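PDB 3DJB: hydrolase, HD family from Bacillus thuringiensis serovar konkukian, which probably acts as a metal-dependent hydrolase of the HD superfamily, binding a magnesium ion, its substrate not being established. Local coordinates for residues S41-G46 with T186-Q191; N47-E52 with E87-H92; A55-V60 with K74-W79; R134-G139 with D167-H172. The protein carries 3 engineered substitutions. All coordinates share one frame; numbering follows the deposited sequence.

Contact 1: S41-G46 with T186-Q191; sequences SEQEGG and TNAAKQ
The side chain of Glu44 lies over Thr186 and reaches the first turn of the helix that runs from residue 187 to 211. Its CG comes to 3.5 Å from Thr186 OG1, and from there the chain bends at chi2 (-64°), which swings CD toward the helix start. Glu44 OE2 then accepts a hydrogen bond from Ala188 N at 3.1 Å. The N-H points nearly straight at the oxygen, but meets it from above the carboxylate plane, 42° out of it. Glu44 OE2 also lies 3.2 Å from Asn187 CB, while Ala188 CB packs against Glu44 CG at 4.0 Å; the small methyl lets the loop come close. A carboxylate suits this place, since it takes up an amide hydrogen of the first turn and would be favoured by the partial positive charge of a helix N-terminus. Thr186 is the N-cap residue, its OG1 accepting a weak bond from Ala189 N, and its own N bonds to Asp120 OD1. Leu117, on helix 113-123, lies against both Glu44 and Thr186. The result is a threonine N-cap with an added acceptor from the loop after helix 27-41, tying helix 187-211 to the all-helical HD domain at the surface.

Contact 2: N47-E52 with E87-H92; sequences NRFIIE and EEESKH
Ile50 carries its CG1 anti to the carbonyl carbon (chi1 -80°) and His92 its CG anti to the backbone N (chi1 -172°), and these two choices bring the isoleucine branches against the imidazole. Ile50 CD1 is nearest to His92 ND1, while Ile50 CG2 sits over one face of the ring, offset toward its rim and 4.2 Å from the centroid, a CH-pi contact. A beta-branched residue suits this spot because its two arms touch the ring together. At its other end the imidazole is held by a hydrogen bond between NE2 and Ser112 OG. The segments are the first turns of two helices of the all-helical HD domain, 48-55 and 87-96; the axes of the short segments 48-52 and 87-92 approach to 10.2 Å and cross at -41°, and Ile50 and Glu89 have the nearest CA atoms, 7.2 Å apart. Glu89, extended beyond CG, sends its carboxylate across toward the start of helix 48-55. Glu89 OE2 lies at the edge of the Phe49 ring, 3.7 Å from CD1, where the ring hydrogens are slightly positive, and Glu89 OE1 is 3.7 Å from ND2 of the N-cap residue Asn47. Lys3 makes a cation-pi contact with Phe49 and a long, weak ion pair with Glu89. One turn apart on helix 48-55, Arg48 holds Glu52 OE2 with both NE and NH2, side-on, the NH2 bond of this salt bridge being 2.8 Å.

Contact 3: A55-V60 with K74-W79; sequences ALLHDV and KKVSDW
Leu57 and Val76 bring the backbones closest, their CA atoms 7.3 Å apart, with the short and weakly bonded helix around residues 58-60 set against the regular helix 73-82. Because Leu57 and Val60 are three residues apart, about one turn, both can direct their side chains at the same neighbour. Leu57 CD1 does most of the work: it packs 3.9 Å from Val76 CG1, the two side chains crossing at a slant, and 4.1 Å from CD1 of Trp79, on the pyrrole part of the indole. Trp79 itself has CG anti to its backbone N (chi1 167°), is stacked on Phe13, and hydrogen-bonds through NE1 to Thr10 OG1, so the indole joins this contact to helix 3-17. One turn further on, Val60 CG1 meets Val76 CG2 more loosely at 4.5 Å. Branched aliphatic residues suit this buried seam because their methyl groups fill it without polar atoms. Lys75 adds a polar chain at the margin: a bend at chi3 (53°) places its CE 3.4 Å from Val60 O. While Leu57 and Val60 face the helix, the CA–CB bond of His58 leads away from it, and His58 NE2 makes a weak hydrogen bond with Asp122 OD1. His58 and Asp59 bind magnesium together with His29 and Asp122. The same short segment that packs on helix 73-82 through Leu57 and Val60 thus carries the HD pair, the signature of the HD-domain metal site.

Contact 4: R134-G139 with D167-H172; sequences RTFAYG and DPSLNH
Gly139 and Ser169 have their CA atoms only 5.5 Å apart, where a turn of helix 129-142 meets the segment leading into helix 171-176. Having no side chain, Gly139 permits Ser169 OG to come within 3.4 Å of its CA; the hydroxyl bonds to Leu145 O, so a small polar residue fits here. Ser169 CB meets the Phe136 ring at CD1, 3.6 Å away, and Leu170 CD1 approaches the edge of the same ring, 4.2 Å from CZ. Phe136 also packs on Phe203 of the long helix 187-211. One turn before Gly139, Thr135 holds its CG2 anti to the backbone N, where the methyl touches Ser169 O at 3.5 Å and His172 CB at 3.9 Å. The methyl also makes an off-centre CH-pi contact with the His172 ring, 4.3 Å from its centroid. Thr135 OG1, meanwhile, bonds to Gly131 O, a common way for threonine to be accommodated within a helix. Beyond the contact, Phe136 packs on Ala133 of the second subunit, and Ala137 on Phe136 of that subunit. This is a helix packed closely, at a glycine, on the loop that leads into helix 171-176, away from the metal site, in the part of the all-helical fold that meets the partner subunit of the dimer.

In the fold
Contacts 1, 2 and 3 each lie on the opposite side of the chain's centre from contact 4, whose centre is about 37 Å from that of contact 2 and 31 Å from that of contact 3. Contacts 1 and 2 touch where the loop after helix 27-41 runs into helix 48-55: Ser41 CB packs on Ile51 CD1 at 3.5 Å. Contacts 2 and 3 have centres about 12 Å apart and join successive helices, 48-55 and 58-61 on one side, 73-82 and 87-96 on the other. Contact 3 holds two of the four metal ligands, and the side chain of Val60 lies about 10 Å from the bound magnesium. Helix 187-211, whose start forms contact 1, extends on to pack beside contact 4.

Contact 1: S41-G46 with T186-Q191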
loop_
_atom_site.group_PDB
_atom_site.type_symbol
_atom_site.label_atom_id
_atom_site.label_comp_id
_atom_site.label_asym_id
_atom_site.label_seq_id
_atom_site.Cartn_x
_atom_site.Cartn_y
_atom_site.Cartn_z
ATOM N N SER A 41 1.209 -26.673 -10.342
ATOM C CA SER A 41 1.236 -28.124 -10.589
ATOM C C SER A 41 1.577 -28.415 -12.036
ATOM O O SER A 41 2.429 -29.251 -12.321
ATOM C CB SER A 41 -0.124 -28.775 -10.252
ATOM O OG SER A 41 -1.020 -28.756 -11.360
ATOM N N GLU A 42 0.889 -27.715 -12.935
ATOM C CA GLU A 42 1.097 -27.883 -14.364
ATOM C C GLU A 42 2.485 -27.421 -14.755
ATOM O O GLU A 42 2.730 -26.966 -15.864
ATOM C CB GLU A 42 0.036 -27.124 -15.172
ATOM C CG GLU A 42 0.266 -25.634 -15.337
ATOM C CD GLU A 42 -0.997 -24.923 -15.785
ATOM O OE1 GLU A 42 -0.902 -23.774 -16.265
ATOM O OE2 GLU A 42 -2.092 -25.510 -15.634
ATOM N N GLN A 43 3.407 -27.534 -13.823
ATOM C CA GLN A 43 4.753 -27.168 -14.130
ATOM C C GLN A 43 5.645 -27.906 -13.179
ATOM O O GLN A 43 6.866 -27.858 -13.294
ATOM C CB GLN A 43 4.954 -25.680 -13.980
ATOM C CG GLN A 43 6.278 -25.268 -14.524
ATOM C CD GLN A 43 6.251 -23.867 -15.018
ATOM O OE1 GLN A 43 7.222 -23.376 -15.590
ATOM N NE2 GLN A 43 5.128 -23.196 -14.804
ATOM N N GLU A 44 5.022 -28.614 -12.246
ATOM C CA GLU A 44 5.768 -29.363 -11.256
ATOM C C GLU A 44 5.246 -30.767 -11.021
ATOM O O GLU A 44 5.878 -31.548 -10.316
ATOM C CB GLU A 44 5.758 -28.611 -9.936
ATOM C CG GLU A 44 6.591 -27.362 -9.911
ATOM C CD GLU A 44 8.056 -27.647 -10.103
ATOM O OE1 GLU A 44 8.514 -28.749 -9.711
ATOM O OE2 GLU A 44 8.759 -26.758 -10.635
ATOM N N GLY A 45 4.089 -31.082 -11.593
ATOM C CA GLY A 45 3.519 -32.404 -11.418
ATOM C C GLY A 45 2.470 -32.472 -10.320
ATOM O O GLY A 45 1.701 -31.527 -10.133
ATOM N N GLY A 46 2.437 -33.596 -9.603
ATOM C CA GLY A 46 1.474 -33.801 -8.529
ATOM C C GLY A 46 0.026 -33.955 -8.980
ATOM O O GLY A 46 -0.373 -33.444 -10.033
ATOM N N THR A 186 8.677 -26.112 -4.243
ATOM C CA THR A 186 8.934 -26.439 -5.652
ATOM C C THR A 186 9.622 -25.299 -6.381
ATOM O O THR A 186 9.738 -24.185 -5.868
ATOM C CB THR A 186 7.661 -26.747 -6.473
ATOM O OG1 THR A 186 7.132 -25.524 -6.978
ATOM C CG2 THR A 186 6.603 -27.430 -5.642
ATOM N N ASN A 187 10.057 -25.585 -7.603
ATOM C CA ASN A 187 10.744 -24.599 -8.424
ATOM C C ASN A 187 9.826 -23.474 -8.893
ATOM O O ASN A 187 10.109 -22.314 -8.628
ATOM C CB ASN A 187 11.373 -25.272 -9.651
ATOM C CG ASN A 187 12.559 -26.158 -9.302
ATOM O OD1 ASN A 187 13.135 -26.806 -10.176
ATOM N ND2 ASN A 187 12.934 -26.185 -8.026
ATOM N N ALA A 188 8.744 -23.816 -9.597
ATOM C CA ALA A 188 7.816 -22.809 -10.115
ATOM C C ALA A 188 7.463 -21.765 -9.055
ATOM O O ALA A 188 7.411 -20.558 -9.342
ATOM C CB ALA A 188 6.552 -23.474 -10.645
ATOM N N ALA A 189 7.225 -22.241 -7.833
ATOM C CA ALA A 189 6.900 -21.378 -6.696
ATOM C C ALA A 189 8.107 -20.502 -6.390
ATOM O O ALA A 189 7.974 -19.293 -6.216
ATOM C CB ALA A 189 6.554 -22.225 -5.477
ATOM N N LYS A 190 9.285 -21.118 -6.314
ATOM C CA LYS A 190 10.495 -20.360 -6.046
ATOM C C LYS A 190 10.695 -19.304 -7.126
ATOM O O LYS A 190 11.033 -18.161 -6.829
ATOM C CB LYS A 190 11.725 -21.275 -5.994
ATOM C CG LYS A 190 11.893 -22.054 -4.689
ATOM C CD LYS A 190 13.348 -22.489 -4.468
ATOM C CE LYS A 190 14.363 -21.331 -4.674
ATOM N NZ LYS A 190 14.218 -20.118 -3.795
ATOM N N GLN A 191 10.484 -19.678 -8.382
ATOM C CA GLN A 191 10.659 -18.732 -9.472
ATOM C C GLN A 191 9.770 -17.527 -9.254
ATOM O O GLN A 191 10.246 -16.414 -9.040
ATOM C CB GLN A 191 10.317 -19.380 -10.812
ATOM C CG GLN A 191 10.215 -18.377 -11.966
ATOM C CD GLN A 191 11.418 -17.425 -12.060
ATOM O OE1 GLN A 191 11.545 -16.472 -11.280
ATOM N NE2 GLN A 191 12.311 -17.694 -13.016
#

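Contact 2: N47-E52 with E87-H92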
loop_
_atom_site.group_PDB
_atom_site.type_symbol
_atom_site.label_atom_id
_atom_site.label_comp_id
_atom_site.label_asym_id
_atom_site.label_seq_id
_atom_site.Cartn_x
_atom_site.Cartn_y
_atom_site.Cartn_z
ATOM N N ASN A 47 -0.776 -34.638 -8.166
ATOM C CA ASN A 47 -2.186 -34.869 -8.488
ATOM C C ASN A 47 -3.076 -33.632 -8.450
ATOM O O ASN A 47 -3.496 -33.210 -7.374
ATOM C CB ASN A 47 -2.792 -35.887 -7.536
ATOM C CG ASN A 47 -4.198 -36.283 -7.945
ATOM O OD1 ASN A 47 -4.888 -35.534 -8.645
ATOM N ND2 ASN A 47 -4.633 -37.467 -7.508
ATOM N N ARG A 48 -3.402 -33.080 -9.614
ATOM C CA ARG A 48 -4.249 -31.894 -9.679
ATOM C C ARG A 48 -5.447 -31.941 -8.735
ATOM O O ARG A 48 -5.462 -31.237 -7.724
ATOM C CB ARG A 48 -4.717 -31.661 -11.109
ATOM C CG ARG A 48 -3.677 -30.948 -11.967
ATOM C CD ARG A 48 -3.838 -29.441 -11.839
ATOM N NE ARG A 48 -5.239 -29.059 -12.054
ATOM C CZ ARG A 48 -5.712 -28.452 -13.141
ATOM N NH1 ARG A 48 -4.897 -28.133 -14.142
ATOM N NH2 ARG A 48 -7.011 -28.184 -13.231
ATOM N N PHE A 49 -6.444 -32.763 -9.039
ATOM C CA PHE A 49 -7.618 -32.846 -8.166
ATOM C C PHE A 49 -7.313 -32.709 -6.680
ATOM O O PHE A 49 -7.971 -31.949 -5.976
ATOM C CB PHE A 49 -8.332 -34.161 -8.352
ATOM C CG PHE A 49 -9.587 -34.273 -7.562
ATOM C CD1 PHE A 49 -9.748 -35.291 -6.629
ATOM C CD2 PHE A 49 -10.663 -33.426 -7.830
ATOM C CE1 PHE A 49 -10.976 -35.480 -5.979
ATOM C CE2 PHE A 49 -11.896 -33.607 -7.187
ATOM C CZ PHE A 49 -12.056 -34.640 -6.258
ATOM N N ILE A 50 -6.337 -33.462 -6.190
ATOM C CA ILE A 50 -6.010 -33.363 -4.781
ATOM C C ILE A 50 -5.545 -31.946 -4.520
ATOM O O ILE A 50 -6.112 -31.260 -3.679
ATOM C CB ILE A 50 -4.916 -34.388 -4.339
ATOM C CG1 ILE A 50 -5.550 -35.767 -4.121
ATOM C CG2 ILE A 50 -4.298 -33.963 -3.024
ATOM C CD1 ILE A 50 -4.555 -36.854 -3.823
ATOM N N ILE A 51 -4.535 -31.496 -5.257
ATOM C CA ILE A 51 -4.015 -30.147 -5.067
ATOM C C ILE A 51 -5.159 -29.128 -5.009
ATOM O O ILE A 51 -5.241 -28.342 -4.057
ATOM C CB ILE A 51 -3.032 -29.763 -6.188
ATOM C CG1 ILE A 51 -1.786 -30.633 -6.091
ATOM C CG2 ILE A 51 -2.634 -28.310 -6.059
ATOM C CD1 ILE A 51 -0.790 -30.423 -7.213
ATOM N N GLU A 52 -6.048 -29.155 -6.006
ATOM C CA GLU A 52 -7.173 -28.228 -6.048
ATOM C C GLU A 52 -8.109 -28.374 -4.861
ATOM O O GLU A 52 -8.381 -27.407 -4.152
ATOM C CB GLU A 52 -7.979 -28.419 -7.323
ATOM C CG GLU A 52 -7.239 -28.083 -8.560
ATOM C CD GLU A 52 -8.154 -28.022 -9.755
ATOM O OE1 GLU A 52 -9.070 -27.173 -9.760
ATOM O OE2 GLU A 52 -7.965 -28.823 -10.694
ATOM N N GLU A 87 -11.397 -42.915 0.196
ATOM C CA GLU A 87 -10.511 -42.596 1.306
ATOM C C GLU A 87 -9.071 -42.586 0.806
ATOM O O GLU A 87 -8.212 -41.913 1.370
ATOM C CB GLU A 87 -10.642 -43.633 2.418
ATOM C CG GLU A 87 -9.774 -43.321 3.630
ATOM C CD GLU A 87 -9.628 -44.491 4.583
ATOM O OE1 GLU A 87 -9.043 -44.289 5.671
ATOM O OE2 GLU A 87 -10.087 -45.606 4.244
ATOM N N GLU A 88 -8.821 -43.342 -0.259
ATOM C CA GLU A 88 -7.489 -43.438 -0.838
ATOM C C GLU A 88 -6.968 -42.060 -1.240
ATOM O O GLU A 88 -5.757 -41.812 -1.238
ATOM C CB GLU A 88 -7.515 -44.373 -2.050
ATOM C CG GLU A 88 -6.141 -44.758 -2.575
ATOM C CD GLU A 88 -6.037 -46.239 -2.891
ATOM O OE1 GLU A 88 -6.849 -46.741 -3.701
ATOM O OE2 GLU A 88 -5.136 -46.897 -2.332
ATOM N N GLU A 89 -7.888 -41.162 -1.578
ATOM C CA GLU A 89 -7.519 -39.808 -1.970
ATOM C C GLU A 89 -7.856 -38.807 -0.877
ATOM O O GLU A 89 -7.054 -37.936 -0.544
ATOM C CB GLU A 89 -8.232 -39.424 -3.266
ATOM C CG GLU A 89 -7.540 -39.960 -4.503
ATOM C CD GLU A 89 -8.154 -39.464 -5.797
ATOM O OE1 GLU A 89 -7.555 -39.722 -6.865
ATOM O OE2 GLU A 89 -9.234 -38.830 -5.758
ATOM N N SER A 90 -9.054 -38.950 -0.325
ATOM C CA SER A 90 -9.539 -38.079 0.729
ATOM C C SER A 90 -8.547 -38.021 1.880
ATOM O O SER A 90 -8.241 -36.957 2.406
ATOM C CB SER A 90 -10.885 -38.592 1.228
ATOM O OG SER A 90 -11.444 -37.694 2.158
ATOM N N LYS A 91 -8.046 -39.182 2.264
ATOM C CA LYS A 91 -7.081 -39.259 3.349
ATOM C C LYS A 91 -5.889 -38.335 3.059
ATOM O O LYS A 91 -5.219 -37.865 3.984
ATOM C CB LYS A 91 -6.605 -40.713 3.516
ATOM C CG LYS A 91 -5.799 -41.013 4.785
ATOM C CD LYS A 91 -6.661 -40.984 6.052
ATOM C CE LYS A 91 -5.902 -41.592 7.213
ATOM N NZ LYS A 91 -5.412 -42.947 6.827
ATOM N N HIS A 92 -5.640 -38.065 1.777
ATOM C CA HIS A 92 -4.518 -37.214 1.345
ATOM C C HIS A 92 -4.938 -35.768 1.212
ATOM O O HIS A 92 -4.148 -34.855 1.459
ATOM C CB HIS A 92 -3.996 -37.681 -0.015
ATOM C CG HIS A 92 -2.728 -37.008 -0.451
ATOM N ND1 HIS A 92 -2.244 -37.105 -1.741
ATOM C CD2 HIS A 92 -1.822 -36.280 0.239
ATOM C CE1 HIS A 92 -1.092 -36.464 -1.822
ATOM N NE2 HIS A 92 -0.810 -35.956 -0.638
#

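Contact 3: A55-V60 with K74-W79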
loop_
_atom_site.group_PDB
_atom_site.type_symbol
_atom_site.label_atom_id
_atom_site.label_comp_id
_atom_site.label_asym_id
_atom_site.label_seq_id
_atom_site.Cartn_x
_atom_site.Cartn_y
_atom_site.Cartn_z
ATOM N N ALA A 55 -6.214 -26.936 -1.751
ATOM C CA ALA A 55 -6.076 -25.483 -1.730
ATOM C C ALA A 55 -7.409 -24.791 -1.496
ATOM O O ALA A 55 -7.464 -23.740 -0.880
ATOM C CB ALA A 55 -5.488 -25.016 -3.036
ATOM N N LEU A 56 -8.478 -25.407 -1.989
ATOM C CA LEU A 56 -9.824 -24.873 -1.880
ATOM C C LEU A 56 -10.493 -25.046 -0.526
ATOM O O LEU A 56 -11.524 -24.425 -0.277
ATOM C CB LEU A 56 -10.712 -25.526 -2.934
ATOM C CG LEU A 56 -11.119 -24.754 -4.194
ATOM C CD1 LEU A 56 -10.641 -25.484 -5.449
ATOM C CD2 LEU A 56 -12.641 -24.622 -4.210
ATOM N N LEU A 57 -9.931 -25.873 0.354
ATOM C CA LEU A 57 -10.562 -26.094 1.655
ATOM C C LEU A 57 -9.656 -25.902 2.881
ATOM O O LEU A 57 -10.101 -26.133 4.019
ATOM C CB LEU A 57 -11.205 -27.496 1.677
ATOM C CG LEU A 57 -12.380 -27.798 0.720
ATOM C CD1 LEU A 57 -12.670 -29.290 0.692
ATOM C CD2 LEU A 57 -13.620 -27.035 1.152
ATOM N N HIS A 58 -8.407 -25.474 2.658
ATOM C CA HIS A 58 -7.446 -25.246 3.754
ATOM C C HIS A 58 -7.944 -24.164 4.697
ATOM O O HIS A 58 -7.668 -24.170 5.898
ATOM C CB HIS A 58 -6.044 -24.860 3.200
ATOM C CG HIS A 58 -5.961 -23.495 2.563
ATOM N ND1 HIS A 58 -6.794 -23.083 1.540
ATOM C CD2 HIS A 58 -5.091 -22.472 2.763
ATOM C CE1 HIS A 58 -6.442 -21.872 1.139
ATOM N NE2 HIS A 58 -5.410 -21.479 1.864
ATOM N N ASP A 59 -8.706 -23.246 4.125
ATOM C CA ASP A 59 -9.252 -22.138 4.860
ATOM C C ASP A 59 -10.525 -22.462 5.624
ATOM O O ASP A 59 -10.822 -21.822 6.628
ATOM C CB ASP A 59 -9.495 -20.976 3.903
ATOM C CG ASP A 59 -8.321 -20.020 3.842
ATOM O OD1 ASP A 59 -7.163 -20.479 3.831
ATOM O OD2 ASP A 59 -8.561 -18.800 3.801
ATOM N N VAL A 60 -11.273 -23.457 5.166
ATOM C CA VAL A 60 -12.524 -23.815 5.819
ATOM C C VAL A 60 -12.326 -24.543 7.140
ATOM O O VAL A 60 -13.250 -24.660 7.948
ATOM C CB VAL A 60 -13.387 -24.647 4.874
ATOM C CG1 VAL A 60 -14.667 -25.081 5.557
ATOM C CG2 VAL A 60 -13.714 -23.807 3.662
ATOM N N LYS A 74 -13.365 -32.418 10.743
ATOM C CA LYS A 74 -14.521 -33.262 10.496
ATOM C C LYS A 74 -15.527 -32.476 9.681
ATOM O O LYS A 74 -16.466 -33.044 9.132
ATOM C CB LYS A 74 -15.167 -33.723 11.806
ATOM C CG LYS A 74 -16.393 -34.629 11.617
ATOM C CD LYS A 74 -17.688 -33.844 11.419
ATOM C CE LYS A 74 -18.865 -34.775 11.179
ATOM N NZ LYS A 74 -18.990 -35.825 12.228
ATOM N N LYS A 75 -15.343 -31.164 9.606
ATOM C CA LYS A 75 -16.254 -30.340 8.823
ATOM C C LYS A 75 -15.952 -30.568 7.343
ATOM O O LYS A 75 -16.860 -30.601 6.506
ATOM C CB LYS A 75 -16.082 -28.866 9.197
ATOM C CG LYS A 75 -16.735 -27.878 8.241
ATOM C CD LYS A 75 -17.068 -26.556 8.951
ATOM C CE LYS A 75 -15.862 -25.937 9.685
ATOM N NZ LYS A 75 -16.251 -24.935 10.743
ATOM N N VAL A 76 -14.664 -30.734 7.043
ATOM C CA VAL A 76 -14.172 -30.985 5.685
ATOM C C VAL A 76 -14.266 -32.483 5.420
ATOM O O VAL A 76 -14.609 -32.931 4.321
ATOM C CB VAL A 76 -12.704 -30.533 5.558
ATOM C CG1 VAL A 76 -12.132 -30.923 4.200
ATOM C CG2 VAL A 76 -12.622 -29.033 5.769
ATOM N N SER A 77 -13.961 -33.244 6.462
ATOM C CA SER A 77 -14.017 -34.692 6.417
ATOM C C SER A 77 -15.359 -35.183 5.877
ATOM O O SER A 77 -15.421 -35.786 4.803
ATOM C CB SER A 77 -13.777 -35.254 7.819
ATOM O OG SER A 77 -14.424 -36.496 7.979
ATOM N N ASP A 78 -16.430 -34.918 6.623
ATOM C CA ASP A 78 -17.780 -35.341 6.230
ATOM C C ASP A 78 -18.267 -34.725 4.918
ATOM O O ASP A 78 -19.298 -35.134 4.382
ATOM C CB ASP A 78 -18.801 -35.063 7.370
ATOM C CG ASP A 78 -18.917 -33.576 7.743
ATOM O OD1 ASP A 78 -19.590 -33.278 8.759
ATOM O OD2 ASP A 78 -18.353 -32.707 7.032
ATOM N N TRP A 79 -17.528 -33.745 4.402
ATOM C CA TRP A 79 -17.909 -33.104 3.145
ATOM C C TRP A 79 -17.373 -33.905 1.969
ATOM O O TRP A 79 -18.106 -34.223 1.029
ATOM C CB TRP A 79 -17.372 -31.669 3.053
ATOM C CG TRP A 79 -17.489 -31.104 1.652
ATOM C CD1 TRP A 79 -16.471 -30.905 0.757
ATOM C CD2 TRP A 79 -18.696 -30.727 0.971
ATOM N NE1 TRP A 79 -16.969 -30.430 -0.438
ATOM C CE2 TRP A 79 -18.330 -30.316 -0.335
ATOM C CE3 TRP A 79 -20.053 -30.703 1.334
ATOM C CZ2 TRP A 79 -19.273 -29.884 -1.274
ATOM C CZ3 TRP A 79 -20.991 -30.271 0.392
ATOM C CH2 TRP A 79 -20.592 -29.872 -0.894
#

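Contact 4: R134-G139 with D167-H172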
loop_
_atom_site.group_PDB
_atom_site.type_symbol
_atom_site.label_atom_id
_atom_site.label_comp_id
_atom_site.label_asym_id
_atom_site.label_seq_id
_atom_site.Cartn_x
_atom_site.Cartn_y
_atom_site.Cartn_z
ATOM N N ARG A 134 -1.767 -5.149 1.170
ATOM C CA ARG A 134 -2.308 -5.774 2.361
ATOM C C ARG A 134 -1.679 -5.178 3.604
ATOM O O ARG A 134 -2.353 -4.950 4.600
ATOM C CB ARG A 134 -2.068 -7.269 2.348
ATOM C CG ARG A 134 -2.882 -8.007 3.375
ATOM C CD ARG A 134 -2.721 -9.485 3.111
ATOM N NE ARG A 134 -3.088 -9.783 1.724
ATOM C CZ ARG A 134 -2.353 -10.502 0.874
ATOM N NH1 ARG A 134 -1.185 -11.021 1.249
ATOM N NH2 ARG A 134 -2.789 -10.707 -0.361
ATOM N N THR A 135 -0.389 -4.882 3.519
ATOM C CA THR A 135 0.330 -4.331 4.657
ATOM C C THR A 135 -0.126 -2.934 5.091
ATOM O O THR A 135 -0.730 -2.780 6.152
ATOM C CB THR A 135 1.855 -4.333 4.405
ATOM O OG1 THR A 135 2.204 -5.457 3.586
ATOM C CG2 THR A 135 2.593 -4.482 5.726
ATOM N N PHE A 136 0.163 -1.914 4.299
ATOM C CA PHE A 136 -0.258 -0.573 4.671
ATOM C C PHE A 136 -1.729 -0.553 5.046
ATOM O O PHE A 136 -2.150 0.217 5.922
ATOM C CB PHE A 136 0.014 0.363 3.524
ATOM C CG PHE A 136 1.451 0.438 3.179
ATOM C CD1 PHE A 136 2.346 1.001 4.070
ATOM C CD2 PHE A 136 1.920 -0.041 1.971
ATOM C CE1 PHE A 136 3.683 1.100 3.758
ATOM C CE2 PHE A 136 3.262 0.057 1.654
ATOM C CZ PHE A 136 4.142 0.625 2.546
ATOM N N ALA A 137 -2.503 -1.416 4.390
ATOM C CA ALA A 137 -3.943 -1.543 4.632
ATOM C C ALA A 137 -4.174 -1.989 6.063
ATOM O O ALA A 137 -4.869 -1.329 6.827
ATOM C CB ALA A 137 -4.531 -2.568 3.683
ATOM N N TYR A 138 -3.592 -3.133 6.405
ATOM C CA TYR A 138 -3.699 -3.667 7.744
ATOM C C TYR A 138 -3.132 -2.623 8.719
ATOM O O TYR A 138 -3.592 -2.490 9.865
ATOM C CB TYR A 138 -2.914 -4.969 7.825
ATOM C CG TYR A 138 -2.665 -5.445 9.230
ATOM C CD1 TYR A 138 -3.732 -5.753 10.080
ATOM C CD2 TYR A 138 -1.359 -5.588 9.713
ATOM C CE1 TYR A 138 -3.511 -6.190 11.384
ATOM C CE2 TYR A 138 -1.123 -6.022 11.011
ATOM C CZ TYR A 138 -2.210 -6.326 11.845
ATOM O OH TYR A 138 -1.990 -6.763 13.132
ATOM N N GLY A 139 -2.133 -1.878 8.246
ATOM C CA GLY A 139 -1.520 -0.840 9.056
ATOM C C GLY A 139 -2.523 0.255 9.358
ATOM O O GLY A 139 -2.653 0.695 10.500
ATOM N N ASP A 167 6.249 0.552 15.701
ATOM C CA ASP A 167 6.009 -0.587 14.831
ATOM C C ASP A 167 5.206 -0.132 13.609
ATOM O O ASP A 167 3.979 -0.273 13.566
ATOM C CB ASP A 167 5.273 -1.699 15.609
ATOM C CG ASP A 167 4.119 -1.165 16.461
ATOM O OD1 ASP A 167 3.522 -1.968 17.214
ATOM O OD2 ASP A 167 3.798 0.051 16.378
ATOM N N PRO A 168 5.900 0.440 12.604
ATOM C CA PRO A 168 5.308 0.937 11.361
ATOM C C PRO A 168 5.090 -0.167 10.326
ATOM O O PRO A 168 5.711 -1.228 10.391
ATOM C CB PRO A 168 6.328 1.966 10.911
ATOM C CG PRO A 168 7.599 1.269 11.239
ATOM C CD PRO A 168 7.342 0.755 12.643
ATOM N N SER A 169 4.225 0.109 9.358
ATOM C CA SER A 169 3.900 -0.852 8.312
ATOM C C SER A 169 5.056 -1.238 7.419
ATOM O O SER A 169 5.150 -2.381 7.002
ATOM C CB SER A 169 2.775 -0.318 7.428
ATOM O OG SER A 169 1.632 0.020 8.195
ATOM N N LEU A 170 5.931 -0.295 7.107
ATOM C CA LEU A 170 7.046 -0.603 6.224
ATOM C C LEU A 170 7.992 -1.619 6.823
ATOM O O LEU A 170 8.574 -2.432 6.104
ATOM C CB LEU A 170 7.843 0.649 5.874
ATOM C CG LEU A 170 8.875 0.404 4.780
ATOM C CD1 LEU A 170 8.284 0.800 3.466
ATOM C CD2 LEU A 170 10.116 1.212 5.047
ATOM N N ASN A 171 8.154 -1.579 8.138
ATOM C CA ASN A 171 9.058 -2.515 8.793
ATOM C C ASN A 171 8.591 -3.960 8.635
ATOM O O ASN A 171 9.403 -4.860 8.411
ATOM C CB ASN A 171 9.214 -2.147 10.273
ATOM C CG ASN A 171 10.104 -0.922 10.479
ATOM O OD1 ASN A 171 10.012 -0.237 11.497
ATOM N ND2 ASN A 171 10.983 -0.653 9.512
ATOM N N HIS A 172 7.283 -4.176 8.735
ATOM C CA HIS A 172 6.714 -5.516 8.596
ATOM C C HIS A 172 7.329 -6.251 7.397
ATOM O O HIS A 172 7.444 -7.478 7.403
ATOM C CB HIS A 172 5.184 -5.424 8.443
ATOM C CG HIS A 172 4.491 -6.750 8.300
ATOM N ND1 HIS A 172 4.743 -7.621 7.258
ATOM C CD2 HIS A 172 3.526 -7.339 9.049
ATOM C CE1 HIS A 172 3.965 -8.682 7.371
ATOM N NE2 HIS A 172 3.216 -8.536 8.449
#